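Local coordinates for thioesterase (Pseudomonas aeruginosa, PDB 2O5U), which probably hydrolyses the thioester bond of fatty acyl-CoA molecules, as a tetrameric hotdog-fold enzyme of the 4-hydroxybenzoyl-CoA thioesterase family, at residues A[3-8]-A[70-75]; A[15-20]-A[42-47]; A[29-34]-A[76-81]; A[86-91]-A[98-103]. All coordinates share one frame; numbering follows the deposited sequence.

Contact 1. Residues A[3-8]-A[70-75]; sequences ATAPRP and SCDYFA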
loop_
_atom_site.group_PDB
_atom_site.type_symbol
_atom_site.label_atom_id
_atom_site.label_comp_id
_atom_site.label_asym_id
_atom_site.label_seq_id
_atom_site.Cartn_x
_atom_site.Cartn_y
_atom_site.Cartn_z
ATOM N N ALA A 3 2.745 23.344 3.273
ATOM C CA ALA A 3 3.472 23.982 2.175
ATOM C C ALA A 3 3.032 25.435 1.993
ATOM O O ALA A 3 1.871 25.771 2.147
ATOM C CB ALA A 3 3.280 23.197 0.862
ATOM N N THR A 4 3.988 26.280 1.681
ATOM C CA THR A 4 3.738 27.725 1.589
ATOM C C THR A 4 3.705 28.197 0.139
ATOM O O THR A 4 3.460 29.401 -0.102
ATOM C CB THR A 4 4.831 28.492 2.303
ATOM O OG1 THR A 4 6.083 28.123 1.720
ATOM C CG2 THR A 4 4.836 28.124 3.805
ATOM N N ALA A 5 3.982 27.278 -0.810
ATOM C CA ALA A 5 3.805 27.557 -2.252
ATOM C C ALA A 5 2.407 28.122 -2.559
ATOM O O ALA A 5 1.448 27.876 -1.798
ATOM C CB ALA A 5 4.113 26.257 -3.157
ATOM N N PRO A 6 2.285 28.887 -3.675
ATOM C CA PRO A 6 0.967 29.412 -4.085
ATOM C C PRO A 6 -0.008 28.278 -4.365
ATOM O O PRO A 6 0.339 27.343 -5.102
ATOM C CB PRO A 6 1.253 30.238 -5.348
ATOM C CG PRO A 6 2.752 30.189 -5.593
ATOM C CD PRO A 6 3.406 29.308 -4.545
ATOM N N ARG A 7 -1.173 28.290 -3.710
ATOM C CA ARG A 7 -2.126 27.197 -3.898
ATOM C C ARG A 7 -2.828 27.289 -5.247
ATOM O O ARG A 7 -3.445 28.292 -5.532
ATOM C CB ARG A 7 -3.173 27.174 -2.780
ATOM C CG ARG A 7 -2.827 26.260 -1.690
ATOM C CD ARG A 7 -3.784 26.408 -0.507
ATOM N NE ARG A 7 -4.686 25.277 -0.390
ATOM C CZ ARG A 7 -5.491 25.137 0.657
ATOM N NH1 ARG A 7 -6.289 24.080 0.799
ATOM N NH2 ARG A 7 -5.457 26.086 1.598
ATOM N N PRO A 8 -2.721 26.239 -6.082
ATOM C CA PRO A 8 -3.418 26.229 -7.358
ATOM C C PRO A 8 -4.920 26.064 -7.161
ATOM O O PRO A 8 -5.385 25.533 -6.121
ATOM C CB PRO A 8 -2.856 24.988 -8.056
ATOM C CG PRO A 8 -1.754 24.522 -7.198
ATOM C CD PRO A 8 -1.970 24.997 -5.869
ATOM N N SER A 70 7.086 15.164 -8.023
ATOM C CA SER A 70 7.133 15.968 -6.777
ATOM C C SER A 70 5.745 16.359 -6.330
ATOM O O SER A 70 4.760 16.325 -7.144
ATOM C CB SER A 70 8.033 17.210 -6.968
ATOM O OG SER A 70 7.563 18.004 -8.054
ATOM N N CYS A 71 5.614 16.755 -5.048
ATOM C CA CYS A 71 4.309 17.170 -4.531
ATOM C C CYS A 71 4.491 18.196 -3.419
ATOM O O CYS A 71 5.446 18.111 -2.648
ATOM C CB CYS A 71 3.551 15.959 -3.925
ATOM S SG CYS A 71 1.774 16.227 -3.630
ATOM N N ASP A 72 3.571 19.150 -3.349
ATOM C CA ASP A 72 3.453 20.068 -2.195
ATOM C C ASP A 72 2.139 19.780 -1.542
ATOM O O ASP A 72 1.128 19.614 -2.213
ATOM C CB ASP A 72 3.493 21.544 -2.650
ATOM C CG ASP A 72 4.815 21.899 -3.329
ATOM O OD1 ASP A 72 5.872 21.840 -2.677
ATOM O OD2 ASP A 72 4.789 22.193 -4.541
ATOM N N TYR A 73 2.131 19.727 -0.228
ATOM C CA TYR A 73 0.921 19.405 0.538
ATOM C C TYR A 73 0.471 20.642 1.308
ATOM O O TYR A 73 1.225 21.133 2.166
ATOM C CB TYR A 73 1.250 18.292 1.510
ATOM C CG TYR A 73 1.827 17.053 0.835
ATOM C CD1 TYR A 73 3.194 16.925 0.589
ATOM C CD2 TYR A 73 0.975 16.022 0.428
ATOM C CE1 TYR A 73 3.732 15.763 -0.088
ATOM C CE2 TYR A 73 1.483 14.863 -0.191
ATOM C CZ TYR A 73 2.837 14.752 -0.454
ATOM O OH TYR A 73 3.258 13.588 -1.051
ATOM N N PHE A 74 -0.732 21.139 0.993
ATOM C CA PHE A 74 -1.209 22.450 1.535
ATOM C C PHE A 74 -2.121 22.265 2.723
ATOM O O PHE A 74 -2.050 23.031 3.676
ATOM C CB PHE A 74 -1.926 23.275 0.448
ATOM C CG PHE A 74 -1.109 23.476 -0.801
ATOM C CD1 PHE A 74 -1.458 22.845 -1.984
ATOM C CD2 PHE A 74 0.023 24.278 -0.784
ATOM C CE1 PHE A 74 -0.653 23.015 -3.160
ATOM C CE2 PHE A 74 0.801 24.466 -1.960
ATOM C CZ PHE A 74 0.469 23.803 -3.139
ATOM N N ALA A 75 -2.931 21.211 2.696
ATOM C CA ALA A 75 -3.835 20.904 3.781
ATOM C C ALA A 75 -4.268 19.441 3.753
ATOM O O ALA A 75 -4.509 18.917 2.670
ATOM C CB ALA A 75 -5.104 21.822 3.691
HETATM O O HOH W 1 -0.209 25.188 3.948
#
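CG of R7 lies over one face of the F74 ring, offset toward the rim at CG of F74: it sits 3.6 Å from the ring centroid and 21° off its normal, a CH-pi contact. The two side chains run past each other in opposite directions, and NE of R7 comes 3.5 Å from CB of F74. Arginine suits the place because its methylene groups can cover an aromatic face while the guanidinium reaches on; here NE donates to the carbonyl of A111. CD of P8 meets CE1 of F74 obliquely at 3.6 Å, and CB of A3 lies 3.8 Å from CD2 of F74. Residues 70-73 end strand 62-73, an outermost strand of the hotdog sheet, which continues across the interface by antiparallel pairing with a strand of the second subunit. The N-terminal segment, without regular structure, is tied to this strand by one direct backbone bond, from A3 N to Y73 O at 2.9 Å and 162°. A water donates to both A3 O and F74 O, at 2.8 Å each. The short methyl of A5 approaches in the plane of the phenyl edge, its CB 4.0 Å from CE2 of F74.

Contact 2. Residues A[15-20]-A[42-47]; sequences HFQPIS and DTAVNT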
loop_
_atom_site.group_PDB
_atom_site.type_symbol
_atom_site.label_atom_id
_atom_site.label_comp_id
_atom_site.label_asym_id
_atom_site.label_seq_id
_atom_site.Cartn_x
_atom_site.Cartn_y
_atom_site.Cartn_z
ATOM N N HIS A 15 -9.010 18.242 -16.723
ATOM C CA HIS A 15 -9.708 16.996 -16.589
ATOM C C HIS A 15 -9.730 16.582 -15.111
ATOM O O HIS A 15 -8.695 16.675 -14.432
ATOM C CB HIS A 15 -8.977 15.931 -17.386
ATOM C CG HIS A 15 -9.502 14.541 -17.175
ATOM N ND1 HIS A 15 -10.631 14.065 -17.811
ATOM C CD2 HIS A 15 -9.046 13.523 -16.409
ATOM C CE1 HIS A 15 -10.849 12.818 -17.438
ATOM N NE2 HIS A 15 -9.904 12.470 -16.584
ATOM N N PHE A 16 -10.860 16.045 -14.670
ATOM C CA PHE A 16 -11.063 15.642 -13.278
ATOM C C PHE A 16 -11.481 14.197 -13.108
ATOM O O PHE A 16 -12.293 13.688 -13.878
ATOM C CB PHE A 16 -12.105 16.560 -12.612
ATOM C CG PHE A 16 -11.580 17.922 -12.422
ATOM C CD1 PHE A 16 -11.677 18.843 -13.449
ATOM C CD2 PHE A 16 -10.902 18.266 -11.251
ATOM C CE1 PHE A 16 -11.141 20.128 -13.309
ATOM C CE2 PHE A 16 -10.366 19.543 -11.103
ATOM C CZ PHE A 16 -10.469 20.457 -12.137
ATOM N N GLN A 17 -10.980 13.578 -12.053
ATOM C CA GLN A 17 -11.389 12.211 -11.783
ATOM C C GLN A 17 -11.553 11.988 -10.316
ATOM O O GLN A 17 -10.605 12.188 -9.559
ATOM C CB GLN A 17 -10.361 11.215 -12.288
ATOM C CG GLN A 17 -10.843 9.774 -12.124
ATOM C CD GLN A 17 -9.728 8.784 -12.232
ATOM O OE1 GLN A 17 -8.734 9.047 -12.888
ATOM N NE2 GLN A 17 -9.903 7.614 -11.623
ATOM N N PRO A 18 -12.719 11.489 -9.937
ATOM C CA PRO A 18 -12.910 11.126 -8.561
ATOM C C PRO A 18 -12.102 9.860 -8.260
ATOM O O PRO A 18 -11.925 8.978 -9.128
ATOM C CB PRO A 18 -14.427 10.884 -8.496
ATOM C CG PRO A 18 -14.764 10.417 -9.852
ATOM C CD PRO A 18 -13.915 11.202 -10.755
ATOM N N ILE A 19 -11.584 9.773 -7.038
ATOM C CA ILE A 19 -10.904 8.576 -6.538
ATOM C C ILE A 19 -11.436 8.348 -5.147
ATOM O O ILE A 19 -11.347 9.222 -4.337
ATOM C CB ILE A 19 -9.374 8.744 -6.464
ATOM C CG1 ILE A 19 -8.796 9.003 -7.889
ATOM C CG2 ILE A 19 -8.724 7.525 -5.828
ATOM C CD1 ILE A 19 -7.283 8.983 -8.002
ATOM N N SER A 20 -12.014 7.180 -4.889
ATOM C CA SER A 20 -12.481 6.903 -3.549
ATOM C C SER A 20 -11.299 6.652 -2.617
ATOM O O SER A 20 -10.307 6.007 -2.989
ATOM C CB SER A 20 -13.459 5.724 -3.550
ATOM O OG SER A 20 -12.900 4.582 -4.180
ATOM N N ASP A 42 -0.616 8.711 -10.171
ATOM C CA ASP A 42 -0.404 7.565 -11.057
ATOM C C ASP A 42 -1.712 7.038 -11.605
ATOM O O ASP A 42 -1.817 6.670 -12.818
ATOM C CB ASP A 42 0.244 6.383 -10.276
ATOM C CG ASP A 42 1.744 6.386 -10.335
ATOM O OD1 ASP A 42 2.320 7.478 -10.571
ATOM O OD2 ASP A 42 2.339 5.298 -10.166
ATOM N N THR A 43 -2.691 6.944 -10.703
ATOM C CA THR A 43 -4.039 6.512 -11.046
ATOM C C THR A 43 -4.744 7.446 -12.002
ATOM O O THR A 43 -5.276 6.997 -13.002
ATOM C CB THR A 43 -4.884 6.255 -9.753
ATOM O OG1 THR A 43 -4.185 5.250 -9.034
ATOM C CG2 THR A 43 -6.322 5.789 -10.097
ATOM N N ALA A 44 -4.748 8.737 -11.684
ATOM C CA ALA A 44 -5.446 9.750 -12.482
ATOM C C ALA A 44 -4.868 9.754 -13.903
ATOM O O ALA A 44 -5.625 9.798 -14.897
ATOM C CB ALA A 44 -5.235 11.142 -11.837
ATOM N N VAL A 45 -3.545 9.755 -13.994
ATOM C CA VAL A 45 -2.878 9.836 -15.316
ATOM C C VAL A 45 -3.146 8.556 -16.112
ATOM O O VAL A 45 -3.585 8.594 -17.256
ATOM C CB VAL A 45 -1.358 10.131 -15.196
ATOM C CG1 VAL A 45 -0.633 9.904 -16.553
ATOM C CG2 VAL A 45 -1.107 11.567 -14.779
ATOM N N ASN A 46 -2.912 7.408 -15.500
ATOM C CA ASN A 46 -3.082 6.162 -16.309
ATOM C C ASN A 46 -4.511 5.793 -16.676
ATOM O O ASN A 46 -4.772 5.220 -17.753
ATOM C CB ASN A 46 -2.311 5.037 -15.638
ATOM C CG ASN A 46 -0.845 5.202 -15.826
ATOM O OD1 ASN A 46 -0.339 5.033 -16.943
ATOM N ND2 ASN A 46 -0.131 5.492 -14.750
ATOM N N THR A 47 -5.441 6.151 -15.799
ATOM C CA THR A 47 -6.872 6.014 -16.099
ATOM C C THR A 47 -7.217 6.742 -17.414
ATOM O O THR A 47 -7.799 6.142 -18.338
ATOM C CB THR A 47 -7.735 6.499 -14.894
ATOM O OG1 THR A 47 -7.399 5.717 -13.733
ATOM C CG2 THR A 47 -9.253 6.353 -15.194
HETATM O O HOH W 2 -7.921 10.988 -14.317
HETATM O O HOH W 3 -9.318 4.467 -12.035
#
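The carboxamide of Q17 turns OE1 to the helix, where it lies 3.4 Å from CA of A44 and equally near CB of T47; the H15 ring has a water in its plane at the edge, weakly bound to NE2, and meets the Y48 ring edge-to-face. Q17 is carried across by an extended chain, its CG anti to the backbone N (chi1 -175°), so glutamine spans the gap and still offers a polar end. Its OE1 and A44 O both lie near the water at H15, while a second water donates to OG1 of T47 at 2.9 Å and accepts a weak bond from NE2 of Q17. T47 OG1 also bonds T43 O at 2.6 Å, from above the carbonyl plane and on the face opposite T47 N, which turns this hydroxyl back onto its own helix. The rest of the contact is apolar: CD1 of I19 meets CG2 of T43 at 3.9 Å. Strand 15-19, an outermost one in the chain's sheet, pairs with strand 83-92; the central hotdog helix lies against that sheet, A44 touching M85 and L101, while T43 OG1 also bonds A39 O and W23 N of the third subunit.

Contact 3. Residues A[29-34]-A[76-81]; sequences YGHVNN and PVAFPQ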
loop_
_atom_site.group_PDB
_atom_site.type_symbol
_atom_site.label_atom_id
_atom_site.label_comp_id
_atom_site.label_asym_id
_atom_site.label_seq_id
_atom_site.Cartn_x
_atom_site.Cartn_y
_atom_site.Cartn_z
ATOM N N TYR A 29 -1.290 9.301 12.239
ATOM C CA TYR A 29 -1.719 10.647 12.684
ATOM C C TYR A 29 -3.096 11.021 12.159
ATOM O O TYR A 29 -3.572 12.118 12.430
ATOM C CB TYR A 29 -0.691 11.685 12.296
ATOM C CG TYR A 29 0.706 11.432 12.848
ATOM C CD1 TYR A 29 0.906 11.107 14.173
ATOM C CD2 TYR A 29 1.817 11.563 12.042
ATOM C CE1 TYR A 29 2.183 10.917 14.690
ATOM C CE2 TYR A 29 3.113 11.383 12.569
ATOM C CZ TYR A 29 3.264 11.070 13.888
ATOM O OH TYR A 29 4.511 10.902 14.447
ATOM N N GLY A 30 -3.728 10.137 11.383
ATOM C CA GLY A 30 -5.151 10.247 11.089
ATOM C C GLY A 30 -5.566 10.834 9.752
ATOM O O GLY A 30 -6.745 10.900 9.470
ATOM N N HIS A 31 -4.616 11.283 8.940
ATOM C CA HIS A 31 -4.957 11.867 7.645
ATOM C C HIS A 31 -4.311 10.994 6.555
ATOM O O HIS A 31 -3.402 10.182 6.825
ATOM C CB HIS A 31 -4.415 13.306 7.534
ATOM C CG HIS A 31 -4.905 14.227 8.621
ATOM N ND1 HIS A 31 -6.237 14.384 8.908
ATOM C CD2 HIS A 31 -4.243 15.064 9.456
ATOM C CE1 HIS A 31 -6.383 15.256 9.897
ATOM N NE2 HIS A 31 -5.187 15.691 10.240
ATOM N N VAL A 32 -4.714 11.234 5.322
ATOM C CA VAL A 32 -4.137 10.493 4.176
ATOM C C VAL A 32 -2.647 10.733 4.120
ATOM O O VAL A 32 -2.157 11.890 4.115
ATOM C CB VAL A 32 -4.813 10.891 2.834
ATOM C CG1 VAL A 32 -3.984 10.331 1.562
ATOM C CG2 VAL A 32 -6.284 10.433 2.827
ATOM N N ASN A 33 -1.908 9.624 4.088
ATOM C CA ASN A 33 -0.435 9.674 4.052
ATOM C C ASN A 33 0.149 10.374 2.803
ATOM O O ASN A 33 -0.366 10.249 1.694
ATOM C CB ASN A 33 0.150 8.267 4.260
ATOM C CG ASN A 33 1.644 8.279 4.342
ATOM O OD1 ASN A 33 2.330 7.992 3.362
ATOM N ND2 ASN A 33 2.169 8.630 5.517
ATOM N N ASN A 34 1.182 11.177 3.000
ATOM C CA ASN A 34 1.847 11.848 1.861
ATOM C C ASN A 34 2.159 10.959 0.622
ATOM O O ASN A 34 2.020 11.384 -0.526
ATOM C CB ASN A 34 3.146 12.512 2.368
ATOM C CG ASN A 34 4.187 11.501 2.879
ATOM O OD1 ASN A 34 5.107 11.110 2.155
ATOM N ND2 ASN A 34 4.029 11.069 4.103
ATOM N N PRO A 76 -4.494 18.816 4.917
ATOM C CA PRO A 76 -4.841 17.368 4.916
ATOM C C PRO A 76 -6.247 17.009 4.419
ATOM O O PRO A 76 -7.174 17.829 4.465
ATOM C CB PRO A 76 -4.649 16.958 6.387
ATOM C CG PRO A 76 -4.795 18.157 7.187
ATOM C CD PRO A 76 -4.332 19.343 6.289
ATOM N N VAL A 77 -6.396 15.787 3.948
ATOM C CA VAL A 77 -7.703 15.184 3.812
ATOM C C VAL A 77 -7.639 13.837 4.530
ATOM O O VAL A 77 -6.591 13.422 4.950
ATOM C CB VAL A 77 -8.121 14.973 2.296
ATOM C CG1 VAL A 77 -8.132 16.284 1.543
ATOM C CG2 VAL A 77 -7.246 13.924 1.585
ATOM N N ALA A 78 -8.768 13.180 4.705
ATOM C CA ALA A 78 -8.780 11.926 5.424
ATOM C C ALA A 78 -9.824 11.020 4.843
ATOM O O ALA A 78 -10.952 11.478 4.548
ATOM C CB ALA A 78 -9.065 12.219 6.952
ATOM N N PHE A 79 -9.503 9.738 4.700
ATOM C CA PHE A 79 -10.536 8.726 4.483
ATOM C C PHE A 79 -11.600 8.959 5.594
ATOM O O PHE A 79 -11.231 9.201 6.766
ATOM C CB PHE A 79 -9.948 7.295 4.574
ATOM C CG PHE A 79 -10.997 6.231 4.814
ATOM C CD1 PHE A 79 -11.668 5.632 3.742
ATOM C CD2 PHE A 79 -11.370 5.867 6.106
ATOM C CE1 PHE A 79 -12.644 4.701 3.956
ATOM C CE2 PHE A 79 -12.362 4.910 6.316
ATOM C CZ PHE A 79 -13.008 4.345 5.243
ATOM N N PRO A 80 -12.904 8.899 5.247
ATOM C CA PRO A 80 -13.523 8.520 3.983
ATOM C C PRO A 80 -13.988 9.730 3.137
ATOM O O PRO A 80 -14.946 9.610 2.363
ATOM C CB PRO A 80 -14.750 7.744 4.445
ATOM C CG PRO A 80 -15.147 8.466 5.726
ATOM C CD PRO A 80 -13.950 9.183 6.262
ATOM N N GLN A 81 -13.308 10.859 3.257
ATOM C CA GLN A 81 -13.613 11.971 2.363
ATOM C C GLN A 81 -13.538 11.567 0.877
ATOM O O GLN A 81 -12.670 10.754 0.433
ATOM C CB GLN A 81 -12.712 13.168 2.683
ATOM C CG GLN A 81 -13.117 13.790 4.033
ATOM C CD GLN A 81 -12.249 14.959 4.403
ATOM O OE1 GLN A 81 -11.038 14.835 4.456
ATOM N NE2 GLN A 81 -12.857 16.120 4.606
HETATM O O HOH W 4 -3.353 14.271 3.873
#
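Two irregular loops meet closest at H31 and A78, whose CA atoms are 4.4 Å apart, and a nearly straight backbone bond runs beside them from V32 N to V77 O (2.9 Å, 172°). Next to it, P76 lies beside H31 and sets its CB over the ring. The two side chains point the same way, with CB of P76 3.7 Å from the imidazole centroid of H31 and 21° off its normal, a CH-pi contact over the face. Proline suits this because its rigid ring presents C-H groups to an aromatic surface; CG extends the overlap towards CD2 and NE2 of H31. The opposite face of the imidazole has the carbonyl oxygen of Y29 above it, displaced towards the rim, and the methyl of A78 sits at its edge. G30 has a positive phi of 100°, at which a side chain would jam against the preceding carbonyl.

Residues 29-34 lead into the long central helix of the hotdog fold: N33 occupies its N-cap and its OD1 accepts from V35 N. In the other loop, A78 N donates to OE1 of Q81 at 2.8 Å, in the plane of the Q81 amide, while Q81 N bonds A78 O, and a cis peptide precedes P80.

Beyond the V32-V77 backbone bond, the same two residues meet through their CG2 methyls at 3.8 Å. Branched, compact valines fill this place, where V32 also touches Y37 and F40 of the helix and V77 packs on L103. A water donates to V32 O at 2.7 Å and accepts a weak bond from V77 N. G30 O accepts from Q58 NE2 of the third subunit.

Contact 4. Residues A[86-91]-A[98-103]; sequences GLRVAR and QYELAL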
loop_
_atom_site.group_PDB
_atom_site.type_symbol
_atom_site.label_atom_id
_atom_site.label_comp_id
_atom_site.label_asym_id
_atom_site.label_seq_id
_atom_site.Cartn_x
_atom_site.Cartn_y
_atom_site.Cartn_z
ATOM N N GLY A 86 -7.443 16.818 -10.276
ATOM C CA GLY A 86 -7.301 17.616 -11.516
ATOM C C GLY A 86 -6.002 17.302 -12.229
ATOM O O GLY A 86 -4.939 17.089 -11.608
ATOM N N LEU A 87 -6.099 17.232 -13.539
ATOM C CA LEU A 87 -4.996 16.902 -14.393
ATOM C C LEU A 87 -4.875 17.892 -15.550
ATOM O O LEU A 87 -5.897 18.282 -16.150
ATOM C CB LEU A 87 -5.226 15.492 -14.929
ATOM C CG LEU A 87 -4.241 14.931 -15.972
ATOM C CD1 LEU A 87 -2.770 14.936 -15.489
ATOM C CD2 LEU A 87 -4.682 13.521 -16.378
ATOM N N ARG A 88 -3.652 18.365 -15.794
ATOM C CA ARG A 88 -3.308 18.987 -17.066
ATOM C C ARG A 88 -1.903 18.534 -17.499
ATOM O O ARG A 88 -1.128 18.076 -16.668
ATOM C CB ARG A 88 -3.326 20.494 -16.947
ATOM C CG ARG A 88 -2.259 21.005 -16.072
ATOM C CD ARG A 88 -2.157 22.507 -16.291
ATOM N NE ARG A 88 -1.027 23.099 -15.567
ATOM C CZ ARG A 88 -1.090 23.566 -14.317
ATOM N NH1 ARG A 88 -2.210 23.494 -13.623
ATOM N NH2 ARG A 88 -0.024 24.105 -13.758
ATOM N N VAL A 89 -1.598 18.703 -18.792
ATOM C CA VAL A 89 -0.273 18.410 -19.332
ATOM C C VAL A 89 0.397 19.772 -19.440
ATOM O O VAL A 89 -0.120 20.689 -20.088
ATOM C CB VAL A 89 -0.410 17.687 -20.710
ATOM C CG1 VAL A 89 0.819 17.898 -21.598
ATOM C CG2 VAL A 89 -0.748 16.168 -20.452
ATOM N N ALA A 90 1.549 19.912 -18.807
ATOM C CA ALA A 90 2.314 21.179 -18.865
ATOM C C ALA A 90 3.218 21.192 -20.073
ATOM O O ALA A 90 3.444 22.229 -20.656
ATOM C CB ALA A 90 3.173 21.355 -17.600
ATOM N N ARG A 91 3.802 20.059 -20.405
ATOM C CA ARG A 91 4.540 19.947 -21.682
ATOM C C ARG A 91 4.480 18.587 -22.314
ATOM O O ARG A 91 4.390 17.563 -21.623
ATOM C CB ARG A 91 5.983 20.461 -21.639
ATOM C CG ARG A 91 6.857 19.981 -20.556
ATOM C CD ARG A 91 8.345 19.870 -21.053
ATOM N NE ARG A 91 8.855 18.664 -20.399
ATOM C CZ ARG A 91 8.965 17.465 -20.980
ATOM N NH1 ARG A 91 8.719 17.295 -22.288
ATOM N NH2 ARG A 91 9.372 16.444 -20.243
ATOM N N GLN A 98 5.209 16.006 -19.279
ATOM C CA GLN A 98 5.128 16.455 -17.868
ATOM C C GLN A 98 3.661 16.746 -17.539
ATOM O O GLN A 98 3.041 17.613 -18.161
ATOM C CB GLN A 98 5.961 17.713 -17.629
ATOM C CG GLN A 98 6.074 18.149 -16.076
ATOM C CD GLN A 98 5.926 19.668 -15.818
ATOM O OE1 GLN A 98 6.071 20.483 -16.715
ATOM N NE2 GLN A 98 5.624 20.042 -14.553
ATOM N N TYR A 99 3.130 16.041 -16.523
ATOM C CA TYR A 99 1.784 16.274 -15.981
ATOM C C TYR A 99 1.834 17.228 -14.774
ATOM O O TYR A 99 2.795 17.202 -13.984
ATOM C CB TYR A 99 1.159 14.960 -15.527
ATOM C CG TYR A 99 1.288 13.806 -16.489
ATOM C CD1 TYR A 99 2.321 12.864 -16.385
ATOM C CD2 TYR A 99 0.410 13.686 -17.540
ATOM C CE1 TYR A 99 2.396 11.777 -17.324
ATOM C CE2 TYR A 99 0.482 12.661 -18.449
ATOM C CZ TYR A 99 1.466 11.717 -18.338
ATOM O OH TYR A 99 1.498 10.699 -19.243
ATOM N N GLU A 100 0.837 18.110 -14.687
ATOM C CA GLU A 100 0.471 18.773 -13.410
ATOM C C GLU A 100 -0.820 18.184 -12.832
ATOM O O GLU A 100 -1.793 18.092 -13.530
ATOM C CB GLU A 100 0.236 20.228 -13.675
ATOM C CG GLU A 100 1.430 20.982 -14.228
ATOM C CD GLU A 100 2.447 21.358 -13.146
ATOM O OE1 GLU A 100 2.134 21.358 -11.913
ATOM O OE2 GLU A 100 3.550 21.695 -13.548
ATOM N N LEU A 101 -0.835 17.861 -11.533
ATOM C CA LEU A 101 -1.995 17.290 -10.876
ATOM C C LEU A 101 -2.246 18.027 -9.546
ATOM O O LEU A 101 -1.316 18.567 -8.950
ATOM C CB LEU A 101 -1.745 15.809 -10.565
ATOM C CG LEU A 101 -2.044 14.855 -11.752
ATOM C CD1 LEU A 101 -0.884 14.033 -12.108
ATOM C CD2 LEU A 101 -3.233 14.052 -11.571
ATOM N N ALA A 102 -3.494 18.044 -9.115
ATOM C CA ALA A 102 -3.838 18.570 -7.797
ATOM C C ALA A 102 -4.992 17.710 -7.255
ATOM O O ALA A 102 -5.820 17.206 -8.028
ATOM C CB ALA A 102 -4.188 20.089 -7.873
ATOM N N LEU A 103 -5.033 17.514 -5.934
ATOM C CA LEU A 103 -6.120 16.852 -5.268
ATOM C C LEU A 103 -7.014 17.945 -4.694
ATOM O O LEU A 103 -6.512 18.911 -4.096
ATOM C CB LEU A 103 -5.632 15.941 -4.132
ATOM C CG LEU A 103 -6.706 15.183 -3.324
ATOM C CD1 LEU A 103 -6.178 13.832 -2.824
ATOM C CD2 LEU A 103 -7.280 16.008 -2.179
#
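Q98 crosses R91 at about a right angle, its CB 3.8 Å from CG of R91. From there CG stands anti to the backbone N (chi1 -172°), and the chain bends at chi2 to bring CD 3.7 Å from CB of A90. At the tip OE1 comes 3.2 Å from the same A90 CB, while NE2 gives a weak bond to OE2 of E100 on its own strand. Glutamine suits this partly exposed face, covering the strands with carbon and ending in a polar group. E100 runs beside R88, its antiparallel partner; R88 has two conformers, so the long salt bridge between their tips is doubtful, but the backbone bond from R88 N to E100 O is nearly straight at 172°.

The other face is apolar: CD1 of L87 touches CG of L101 at 3.8 Å and CB of Y99, while V89 CG2 touches CD2 of Y99, and L101 continues onto V45 of helix 34-53. Y99 OH bonds H119. Further along, A90 N and R91 N both turn to Q98 O, at 2.8 Å and a weaker 3.4 Å. This is a classic beta bulge in the hairpin of strands 83-92 and 96-105, within the antiparallel sheet that wraps the hotdog helix.

How the contacts relate
Contacts 2 and 4 lie near the chain centre and share a buried core, though one face of contact 4 is partly exposed: H15 O bonds L87 N between neighbouring strands, and the helix of contact 2 packs on the apolar face of contact 4. Further out, contact 3 joins two loops and contact 1 a loop to the end of an outermost strand; a probable bond from Y73 OH to N34 O connects them. Contact 3 also touches the sheet of contact 4. Their chemistry follows their place. The sheet pairing of contact 4 is rich in backbone bonds, contact 2 relies on waters and methyl packing, and contacts 1 and 3 each combine one direct backbone bond with a CH-pi overlap. Contacts 1 and 3 both touch the second subunit, and contacts 2 and 3 the third.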